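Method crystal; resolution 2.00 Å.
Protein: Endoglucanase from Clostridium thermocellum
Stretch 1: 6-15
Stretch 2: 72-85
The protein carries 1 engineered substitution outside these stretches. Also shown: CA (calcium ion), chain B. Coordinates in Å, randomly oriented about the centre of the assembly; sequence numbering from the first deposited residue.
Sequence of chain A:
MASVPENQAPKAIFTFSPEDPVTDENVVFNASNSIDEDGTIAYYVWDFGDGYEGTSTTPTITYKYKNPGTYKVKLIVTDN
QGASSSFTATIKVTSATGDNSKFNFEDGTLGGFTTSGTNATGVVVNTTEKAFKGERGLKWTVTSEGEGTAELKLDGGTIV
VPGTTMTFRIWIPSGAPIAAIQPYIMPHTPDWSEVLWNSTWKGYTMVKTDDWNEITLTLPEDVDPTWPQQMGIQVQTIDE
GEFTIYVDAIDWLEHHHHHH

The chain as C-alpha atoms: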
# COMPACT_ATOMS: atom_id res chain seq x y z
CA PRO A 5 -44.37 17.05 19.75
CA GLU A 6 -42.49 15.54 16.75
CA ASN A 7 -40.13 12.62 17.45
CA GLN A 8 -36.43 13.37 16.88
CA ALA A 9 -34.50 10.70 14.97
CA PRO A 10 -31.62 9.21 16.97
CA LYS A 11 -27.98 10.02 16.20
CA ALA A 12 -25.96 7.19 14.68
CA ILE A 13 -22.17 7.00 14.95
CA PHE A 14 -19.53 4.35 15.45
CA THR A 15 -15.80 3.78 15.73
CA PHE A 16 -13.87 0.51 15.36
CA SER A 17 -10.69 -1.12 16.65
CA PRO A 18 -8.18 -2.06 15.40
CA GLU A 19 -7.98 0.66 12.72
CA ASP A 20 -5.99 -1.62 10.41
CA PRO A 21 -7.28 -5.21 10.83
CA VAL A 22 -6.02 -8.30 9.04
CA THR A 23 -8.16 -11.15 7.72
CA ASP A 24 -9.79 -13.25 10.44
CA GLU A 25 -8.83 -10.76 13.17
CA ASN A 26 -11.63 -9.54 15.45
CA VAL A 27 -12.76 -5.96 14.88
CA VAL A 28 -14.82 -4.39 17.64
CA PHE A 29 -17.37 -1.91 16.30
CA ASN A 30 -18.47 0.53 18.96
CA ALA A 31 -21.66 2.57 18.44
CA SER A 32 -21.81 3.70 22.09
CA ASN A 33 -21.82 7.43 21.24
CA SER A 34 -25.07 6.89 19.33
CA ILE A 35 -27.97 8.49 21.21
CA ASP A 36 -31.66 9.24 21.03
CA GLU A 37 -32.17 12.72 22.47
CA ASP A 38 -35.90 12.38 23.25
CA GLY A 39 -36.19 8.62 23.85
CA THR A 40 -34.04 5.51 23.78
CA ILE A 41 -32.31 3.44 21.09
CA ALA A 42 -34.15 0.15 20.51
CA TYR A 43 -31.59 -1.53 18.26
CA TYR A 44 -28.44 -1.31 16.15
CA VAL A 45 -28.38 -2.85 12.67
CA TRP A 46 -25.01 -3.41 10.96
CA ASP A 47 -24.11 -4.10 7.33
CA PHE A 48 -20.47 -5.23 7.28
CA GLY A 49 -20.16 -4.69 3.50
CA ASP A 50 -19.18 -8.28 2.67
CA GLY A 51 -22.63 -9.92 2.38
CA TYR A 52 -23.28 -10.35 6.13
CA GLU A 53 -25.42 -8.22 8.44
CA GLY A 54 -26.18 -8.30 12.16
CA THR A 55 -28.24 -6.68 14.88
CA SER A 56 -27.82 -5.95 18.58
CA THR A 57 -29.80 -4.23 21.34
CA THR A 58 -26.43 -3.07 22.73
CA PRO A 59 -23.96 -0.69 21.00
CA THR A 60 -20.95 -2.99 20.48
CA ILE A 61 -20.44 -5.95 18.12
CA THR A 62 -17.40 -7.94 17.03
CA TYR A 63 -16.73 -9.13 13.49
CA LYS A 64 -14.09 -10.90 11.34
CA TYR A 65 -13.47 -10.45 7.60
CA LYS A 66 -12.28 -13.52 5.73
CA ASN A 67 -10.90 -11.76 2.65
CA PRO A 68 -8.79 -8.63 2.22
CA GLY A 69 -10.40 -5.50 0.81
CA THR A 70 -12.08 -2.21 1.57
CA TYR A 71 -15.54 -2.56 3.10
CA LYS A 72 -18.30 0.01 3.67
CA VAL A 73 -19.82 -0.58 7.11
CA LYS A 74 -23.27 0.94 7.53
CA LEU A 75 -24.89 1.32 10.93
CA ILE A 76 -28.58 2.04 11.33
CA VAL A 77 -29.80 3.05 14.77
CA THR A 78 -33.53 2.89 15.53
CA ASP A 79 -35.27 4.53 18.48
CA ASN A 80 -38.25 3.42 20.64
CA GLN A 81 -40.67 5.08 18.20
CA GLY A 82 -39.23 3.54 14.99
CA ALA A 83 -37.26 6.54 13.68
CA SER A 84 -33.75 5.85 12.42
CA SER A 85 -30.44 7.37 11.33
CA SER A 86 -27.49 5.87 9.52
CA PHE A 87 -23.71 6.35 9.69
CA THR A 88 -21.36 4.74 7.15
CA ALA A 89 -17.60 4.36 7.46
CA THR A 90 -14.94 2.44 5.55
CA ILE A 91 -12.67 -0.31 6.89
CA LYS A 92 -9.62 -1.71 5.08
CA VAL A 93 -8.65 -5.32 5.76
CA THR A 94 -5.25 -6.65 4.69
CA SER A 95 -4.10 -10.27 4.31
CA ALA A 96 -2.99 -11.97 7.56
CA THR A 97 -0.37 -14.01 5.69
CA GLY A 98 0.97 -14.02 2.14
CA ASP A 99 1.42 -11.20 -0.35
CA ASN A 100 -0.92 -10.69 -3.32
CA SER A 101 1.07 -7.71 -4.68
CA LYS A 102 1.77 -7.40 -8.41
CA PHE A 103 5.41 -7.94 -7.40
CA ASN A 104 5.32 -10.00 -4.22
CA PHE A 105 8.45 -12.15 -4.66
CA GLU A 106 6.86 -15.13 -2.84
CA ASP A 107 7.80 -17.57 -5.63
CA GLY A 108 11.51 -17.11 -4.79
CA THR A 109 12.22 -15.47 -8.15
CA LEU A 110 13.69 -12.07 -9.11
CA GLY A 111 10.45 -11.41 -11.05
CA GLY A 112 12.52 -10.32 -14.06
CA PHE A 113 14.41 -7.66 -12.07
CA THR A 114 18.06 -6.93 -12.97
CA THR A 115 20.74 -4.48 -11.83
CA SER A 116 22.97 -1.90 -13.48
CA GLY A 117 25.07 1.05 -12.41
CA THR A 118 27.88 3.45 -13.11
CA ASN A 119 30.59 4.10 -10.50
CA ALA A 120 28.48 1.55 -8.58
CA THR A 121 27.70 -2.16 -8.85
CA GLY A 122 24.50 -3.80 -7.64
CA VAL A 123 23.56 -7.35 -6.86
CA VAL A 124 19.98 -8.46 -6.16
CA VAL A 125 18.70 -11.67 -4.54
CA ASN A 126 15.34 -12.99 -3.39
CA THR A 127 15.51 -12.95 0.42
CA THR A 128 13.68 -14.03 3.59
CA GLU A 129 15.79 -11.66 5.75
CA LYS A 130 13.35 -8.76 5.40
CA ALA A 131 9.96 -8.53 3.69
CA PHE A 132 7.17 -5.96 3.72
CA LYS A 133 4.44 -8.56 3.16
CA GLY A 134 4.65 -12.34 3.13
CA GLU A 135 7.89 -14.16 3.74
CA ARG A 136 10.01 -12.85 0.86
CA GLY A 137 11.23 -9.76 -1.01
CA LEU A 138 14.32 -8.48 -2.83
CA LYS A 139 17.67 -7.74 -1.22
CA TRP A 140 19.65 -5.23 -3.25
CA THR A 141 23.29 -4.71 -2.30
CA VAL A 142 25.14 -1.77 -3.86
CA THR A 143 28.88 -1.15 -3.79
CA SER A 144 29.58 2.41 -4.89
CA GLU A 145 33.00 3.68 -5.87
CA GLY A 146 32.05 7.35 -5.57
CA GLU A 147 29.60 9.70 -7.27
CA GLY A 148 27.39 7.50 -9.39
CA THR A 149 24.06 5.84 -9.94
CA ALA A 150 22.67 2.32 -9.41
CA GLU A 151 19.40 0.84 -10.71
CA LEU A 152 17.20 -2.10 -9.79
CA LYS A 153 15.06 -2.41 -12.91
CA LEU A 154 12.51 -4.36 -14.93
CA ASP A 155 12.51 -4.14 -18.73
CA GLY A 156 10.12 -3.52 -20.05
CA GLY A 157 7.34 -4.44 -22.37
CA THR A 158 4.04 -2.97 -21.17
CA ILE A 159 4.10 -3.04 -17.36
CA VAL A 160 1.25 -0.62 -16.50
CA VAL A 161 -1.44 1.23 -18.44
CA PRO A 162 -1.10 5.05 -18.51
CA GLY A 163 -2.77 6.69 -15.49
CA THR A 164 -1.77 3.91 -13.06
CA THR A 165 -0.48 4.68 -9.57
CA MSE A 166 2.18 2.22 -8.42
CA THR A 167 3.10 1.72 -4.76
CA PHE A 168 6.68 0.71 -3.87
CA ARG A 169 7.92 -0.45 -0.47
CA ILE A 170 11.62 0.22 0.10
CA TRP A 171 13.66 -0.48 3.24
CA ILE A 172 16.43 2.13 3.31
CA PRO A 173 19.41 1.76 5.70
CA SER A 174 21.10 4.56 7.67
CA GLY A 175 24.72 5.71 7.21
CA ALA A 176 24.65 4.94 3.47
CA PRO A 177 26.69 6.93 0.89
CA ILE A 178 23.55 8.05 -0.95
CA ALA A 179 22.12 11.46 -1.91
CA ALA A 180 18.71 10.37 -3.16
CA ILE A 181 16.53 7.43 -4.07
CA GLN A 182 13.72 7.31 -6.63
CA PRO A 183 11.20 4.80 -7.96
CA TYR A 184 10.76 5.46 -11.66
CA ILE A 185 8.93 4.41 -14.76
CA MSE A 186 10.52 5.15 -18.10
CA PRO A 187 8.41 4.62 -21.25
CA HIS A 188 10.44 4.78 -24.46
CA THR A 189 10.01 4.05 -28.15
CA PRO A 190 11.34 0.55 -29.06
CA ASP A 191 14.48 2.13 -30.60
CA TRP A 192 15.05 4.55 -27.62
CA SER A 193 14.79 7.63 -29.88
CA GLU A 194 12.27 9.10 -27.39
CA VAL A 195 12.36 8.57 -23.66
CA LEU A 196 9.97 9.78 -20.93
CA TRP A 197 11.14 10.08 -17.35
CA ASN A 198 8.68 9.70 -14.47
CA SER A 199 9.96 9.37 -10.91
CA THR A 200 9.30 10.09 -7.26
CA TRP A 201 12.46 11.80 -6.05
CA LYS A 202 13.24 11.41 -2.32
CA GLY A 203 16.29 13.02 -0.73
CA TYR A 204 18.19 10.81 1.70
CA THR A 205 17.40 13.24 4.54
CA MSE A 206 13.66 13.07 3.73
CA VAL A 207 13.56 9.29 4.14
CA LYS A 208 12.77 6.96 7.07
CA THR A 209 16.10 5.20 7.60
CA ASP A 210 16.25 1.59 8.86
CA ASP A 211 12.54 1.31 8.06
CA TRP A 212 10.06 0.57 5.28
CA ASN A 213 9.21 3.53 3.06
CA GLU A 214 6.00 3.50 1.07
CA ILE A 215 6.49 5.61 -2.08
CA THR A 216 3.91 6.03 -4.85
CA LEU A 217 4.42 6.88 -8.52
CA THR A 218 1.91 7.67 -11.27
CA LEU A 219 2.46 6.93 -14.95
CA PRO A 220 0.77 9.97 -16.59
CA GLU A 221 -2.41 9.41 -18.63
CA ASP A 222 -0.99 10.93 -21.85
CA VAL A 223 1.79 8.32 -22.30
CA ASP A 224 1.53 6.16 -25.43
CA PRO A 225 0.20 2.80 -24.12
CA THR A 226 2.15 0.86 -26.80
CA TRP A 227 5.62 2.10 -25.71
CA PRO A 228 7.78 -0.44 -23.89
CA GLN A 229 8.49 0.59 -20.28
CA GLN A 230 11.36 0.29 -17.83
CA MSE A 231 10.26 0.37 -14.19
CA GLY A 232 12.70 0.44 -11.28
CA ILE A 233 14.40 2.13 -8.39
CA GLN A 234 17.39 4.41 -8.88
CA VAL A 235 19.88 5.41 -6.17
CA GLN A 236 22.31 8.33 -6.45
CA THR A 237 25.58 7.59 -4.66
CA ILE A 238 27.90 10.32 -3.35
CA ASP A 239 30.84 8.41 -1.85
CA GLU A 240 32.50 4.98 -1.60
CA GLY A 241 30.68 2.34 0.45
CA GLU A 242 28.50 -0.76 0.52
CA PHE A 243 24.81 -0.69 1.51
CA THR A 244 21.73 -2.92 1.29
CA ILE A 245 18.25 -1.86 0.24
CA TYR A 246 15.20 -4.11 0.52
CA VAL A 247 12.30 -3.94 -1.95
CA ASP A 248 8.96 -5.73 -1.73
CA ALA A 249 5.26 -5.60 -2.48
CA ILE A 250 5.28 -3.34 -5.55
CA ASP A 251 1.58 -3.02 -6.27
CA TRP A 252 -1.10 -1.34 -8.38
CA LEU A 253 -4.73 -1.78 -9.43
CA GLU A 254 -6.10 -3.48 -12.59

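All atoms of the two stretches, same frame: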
# COMPACT_ATOMS: atom_id res chain seq x y z
N GLU A 6 -43.14 16.43 17.73
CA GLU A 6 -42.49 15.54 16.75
C GLU A 6 -41.25 14.79 17.24
O GLU A 6 -40.30 15.39 17.74
CB GLU A 6 -42.14 16.33 15.48
CG GLU A 6 -43.13 16.17 14.34
CD GLU A 6 -42.82 14.97 13.44
OE1 GLU A 6 -41.62 14.69 13.19
OE2 GLU A 6 -43.78 14.31 12.98
N ASN A 7 -41.26 13.47 17.06
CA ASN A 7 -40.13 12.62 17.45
C ASN A 7 -38.84 12.96 16.71
O ASN A 7 -38.82 13.01 15.48
CB ASN A 7 -40.47 11.14 17.25
CG ASN A 7 -39.31 10.21 17.60
OD1 ASN A 7 -38.59 10.45 18.57
ND2 ASN A 7 -39.14 9.15 16.84
N GLN A 8 -37.76 13.20 17.46
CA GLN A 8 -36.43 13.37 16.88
C GLN A 8 -35.80 12.02 16.56
O GLN A 8 -35.85 11.09 17.40
CB GLN A 8 -35.51 14.15 17.81
CG GLN A 8 -35.94 15.57 18.06
CD GLN A 8 -35.13 16.26 19.15
OE1 GLN A 8 -33.95 15.99 19.33
NE2 GLN A 8 -35.78 17.14 19.87
N ALA A 9 -35.23 11.91 15.37
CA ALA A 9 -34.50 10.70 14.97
C ALA A 9 -33.21 10.60 15.79
O ALA A 9 -32.60 11.61 16.11
CB ALA A 9 -34.20 10.70 13.47
N PRO A 10 -32.81 9.36 16.15
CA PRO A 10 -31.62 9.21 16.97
C PRO A 10 -30.36 9.58 16.19
O PRO A 10 -30.41 9.73 14.96
CB PRO A 10 -31.61 7.71 17.33
CG PRO A 10 -32.46 7.05 16.28
CD PRO A 10 -33.45 8.08 15.81
N LYS A 11 -29.24 9.76 16.88
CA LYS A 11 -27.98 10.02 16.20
C LYS A 11 -27.12 8.76 16.15
O LYS A 11 -26.91 8.11 17.17
CB LYS A 11 -27.26 11.23 16.81
CG LYS A 11 -28.07 12.53 16.55
CD LYS A 11 -27.33 13.84 16.80
CE LYS A 11 -26.32 14.17 15.67
NZ LYS A 11 -26.84 14.08 14.25
N ALA A 12 -26.70 8.41 14.94
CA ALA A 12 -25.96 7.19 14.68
C ALA A 12 -24.49 7.52 14.43
O ALA A 12 -24.14 8.41 13.64
CB ALA A 12 -26.55 6.45 13.48
N ILE A 13 -23.61 6.81 15.13
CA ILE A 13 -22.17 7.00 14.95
C ILE A 13 -21.49 5.75 15.49
O ILE A 13 -21.99 5.11 16.42
CB ILE A 13 -21.64 8.27 15.69
CG1 ILE A 13 -20.20 8.60 15.23
CG2 ILE A 13 -21.72 8.08 17.21
CD1 ILE A 13 -19.70 9.98 15.61
N PHE A 14 -20.35 5.41 14.90
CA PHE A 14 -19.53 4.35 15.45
C PHE A 14 -18.06 4.57 15.17
O PHE A 14 -17.71 5.31 14.25
CB PHE A 14 -19.99 2.96 14.98
CG PHE A 14 -19.73 2.69 13.52
CD1 PHE A 14 -20.70 2.98 12.55
CD2 PHE A 14 -18.53 2.12 13.11
CE1 PHE A 14 -20.46 2.71 11.20
CE2 PHE A 14 -18.28 1.85 11.76
CZ PHE A 14 -19.24 2.15 10.80
N THR A 15 -17.23 3.93 15.99
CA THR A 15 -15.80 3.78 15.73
C THR A 15 -15.49 2.28 15.73
O THR A 15 -16.34 1.45 16.09
CB THR A 15 -14.94 4.50 16.81
OG1 THR A 15 -15.21 3.92 18.09
CG2 THR A 15 -15.24 5.99 16.86
N LYS A 72 -17.46 -1.06 3.13
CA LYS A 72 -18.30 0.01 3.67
C LYS A 72 -19.19 -0.58 4.76
O LYS A 72 -19.99 -1.47 4.48
CB LYS A 72 -19.16 0.64 2.58
CG LYS A 72 -18.37 1.26 1.43
CD LYS A 72 -19.27 1.61 0.23
CE LYS A 72 -19.97 2.95 0.40
NZ LYS A 72 -20.43 3.48 -0.93
N VAL A 73 -19.04 -0.09 5.98
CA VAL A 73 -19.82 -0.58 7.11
C VAL A 73 -20.88 0.47 7.40
O VAL A 73 -20.56 1.63 7.67
CB VAL A 73 -18.94 -0.85 8.36
CG1 VAL A 73 -19.80 -1.35 9.56
CG2 VAL A 73 -17.83 -1.84 8.01
N LYS A 74 -22.15 0.06 7.27
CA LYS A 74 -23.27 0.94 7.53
C LYS A 74 -23.97 0.55 8.82
O LYS A 74 -24.35 -0.61 9.00
CB LYS A 74 -24.28 0.92 6.37
CG LYS A 74 -25.51 1.80 6.60
CD LYS A 74 -26.42 1.76 5.39
CE LYS A 74 -27.46 2.86 5.44
NZ LYS A 74 -28.51 2.66 4.37
N LEU A 75 -24.12 1.52 9.72
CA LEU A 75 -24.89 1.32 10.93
C LEU A 75 -26.20 2.07 10.82
O LEU A 75 -26.21 3.26 10.49
CB LEU A 75 -24.13 1.85 12.16
CG LEU A 75 -24.92 2.05 13.46
CD1 LEU A 75 -25.30 0.69 14.08
CD2 LEU A 75 -24.11 2.91 14.45
N ILE A 76 -27.30 1.39 11.13
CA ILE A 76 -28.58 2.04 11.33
C ILE A 76 -29.01 1.87 12.79
O ILE A 76 -29.05 0.76 13.33
CB ILE A 76 -29.66 1.50 10.37
CG1 ILE A 76 -29.27 1.76 8.91
CG2 ILE A 76 -31.03 2.15 10.65
CD1 ILE A 76 -30.11 0.99 7.88
N VAL A 77 -29.35 3.00 13.40
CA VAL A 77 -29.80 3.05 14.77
C VAL A 77 -31.28 3.43 14.77
O VAL A 77 -31.68 4.38 14.10
CB VAL A 77 -28.95 4.10 15.55
CG1 VAL A 77 -29.59 4.48 16.85
CG2 VAL A 77 -27.54 3.58 15.79
N THR A 78 -32.09 2.67 15.51
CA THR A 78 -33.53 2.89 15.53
C THR A 78 -33.97 3.13 16.96
O THR A 78 -33.58 2.40 17.87
CB THR A 78 -34.29 1.68 14.91
OG1 THR A 78 -33.73 1.40 13.62
CG2 THR A 78 -35.79 1.94 14.78
N ASP A 79 -34.77 4.18 17.15
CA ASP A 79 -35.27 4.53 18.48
C ASP A 79 -36.56 3.79 18.87
O ASP A 79 -37.09 2.98 18.08
CB ASP A 79 -35.39 6.06 18.65
CG ASP A 79 -36.53 6.67 17.85
OD1 ASP A 79 -37.45 5.95 17.44
OD2 ASP A 79 -36.52 7.90 17.65
N ASN A 80 -37.04 4.05 20.08
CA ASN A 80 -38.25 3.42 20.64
C ASN A 80 -39.55 3.71 19.87
O ASN A 80 -40.56 3.02 20.06
CB ASN A 80 -38.42 3.80 22.12
CG ASN A 80 -38.55 5.32 22.34
OD1 ASN A 80 -37.63 6.08 22.06
ND2 ASN A 80 -39.70 5.75 22.84
N GLN A 81 -39.53 4.71 19.01
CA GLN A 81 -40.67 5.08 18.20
C GLN A 81 -40.52 4.73 16.71
O GLN A 81 -41.36 5.11 15.89
CB GLN A 81 -40.97 6.57 18.38
CG GLN A 81 -41.69 6.86 19.70
CD GLN A 81 -41.79 8.34 19.98
OE1 GLN A 81 -42.87 8.92 19.86
NE2 GLN A 81 -40.68 8.97 20.35
N GLY A 82 -39.46 4.01 16.36
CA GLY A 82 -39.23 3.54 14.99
C GLY A 82 -38.54 4.49 14.02
O GLY A 82 -38.44 4.18 12.83
N ALA A 83 -38.07 5.64 14.50
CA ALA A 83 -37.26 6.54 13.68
C ALA A 83 -35.80 6.10 13.68
O ALA A 83 -35.29 5.56 14.67
CB ALA A 83 -37.38 8.00 14.15
N SER A 84 -35.12 6.32 12.56
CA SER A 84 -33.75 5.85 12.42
C SER A 84 -32.82 6.84 11.74
O SER A 84 -33.26 7.74 11.03
CB SER A 84 -33.73 4.49 11.72
OG SER A 84 -34.29 4.59 10.43
N SER A 85 -31.52 6.65 11.99
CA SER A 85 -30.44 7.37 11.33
C SER A 85 -29.38 6.37 10.94
O SER A 85 -29.27 5.31 11.55
CB SER A 85 -29.79 8.36 12.30
OG SER A 85 -30.79 9.20 12.85
CA CA B . -36.42 9.71 19.28
O HOH W 1 -40.40 11.54 20.83
O HOH W 2 -37.99 8.38 20.55

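How does the backbone of the first stretch lie on the second? Residues 72-79 form a strand that turns through a type I beta turn, Asp 79 to Gly 82, and returns as a second strand at 84-85. Val 77 and Ser 85 exchange backbone hydrogen bonds that hold this hairpin together. The first stretch, mostly without regular structure, runs over it with no backbone hydrogen bonds between them; side-chain packing, one side-chain hydrogen bond and a calcium ion make the contact.

Which bumps fill which hollows? Asn 7, Pro 10, Ala 12 and Phe 14 point toward the hairpin, whereas Lys 11 and Ile 13 point away. The Pro 10 ring settles over the two paired arms: its CD lies 3.3 Å from Ala 83 O, its CG 3.5 Å from Val 77 O, and its CB 3.8 Å from Val 77 CG1. Ala 12 is a smaller knob, its CB 3.8 Å from Val 77 CG2 and 3.9 Å from Ser 85 CB.

What does Phe 14 add farther along? Its ring lies against alternate residues of the strand, with CD1 3.6 Å from Leu 75 CB and CZ 3.8 Å from Val 73 CG1. Val 73 O meets the ring at its edge, 3.4 Å from Phe 14 CZ. These buried apolar surfaces exclude water.

What secures the polar end? The calcium ion (CA) is bound at 2.4 Å each by Asn 7 OD1, Gln 8 O and Asp 79 OD2, so its charge draws oxygens of both stretches together. Asn 7 ND2 also donates a hydrogen bond to Asp 79 OD2 (3.0 Å). The other carboxylate oxygen, Asp 79 OD1, accepts from Gln 81 N (2.9 Å) and Ala 83 N (3.0 Å), bracing the turn beside the metal. A water bridges Asn 7 OD1 and Gln 81 NE2.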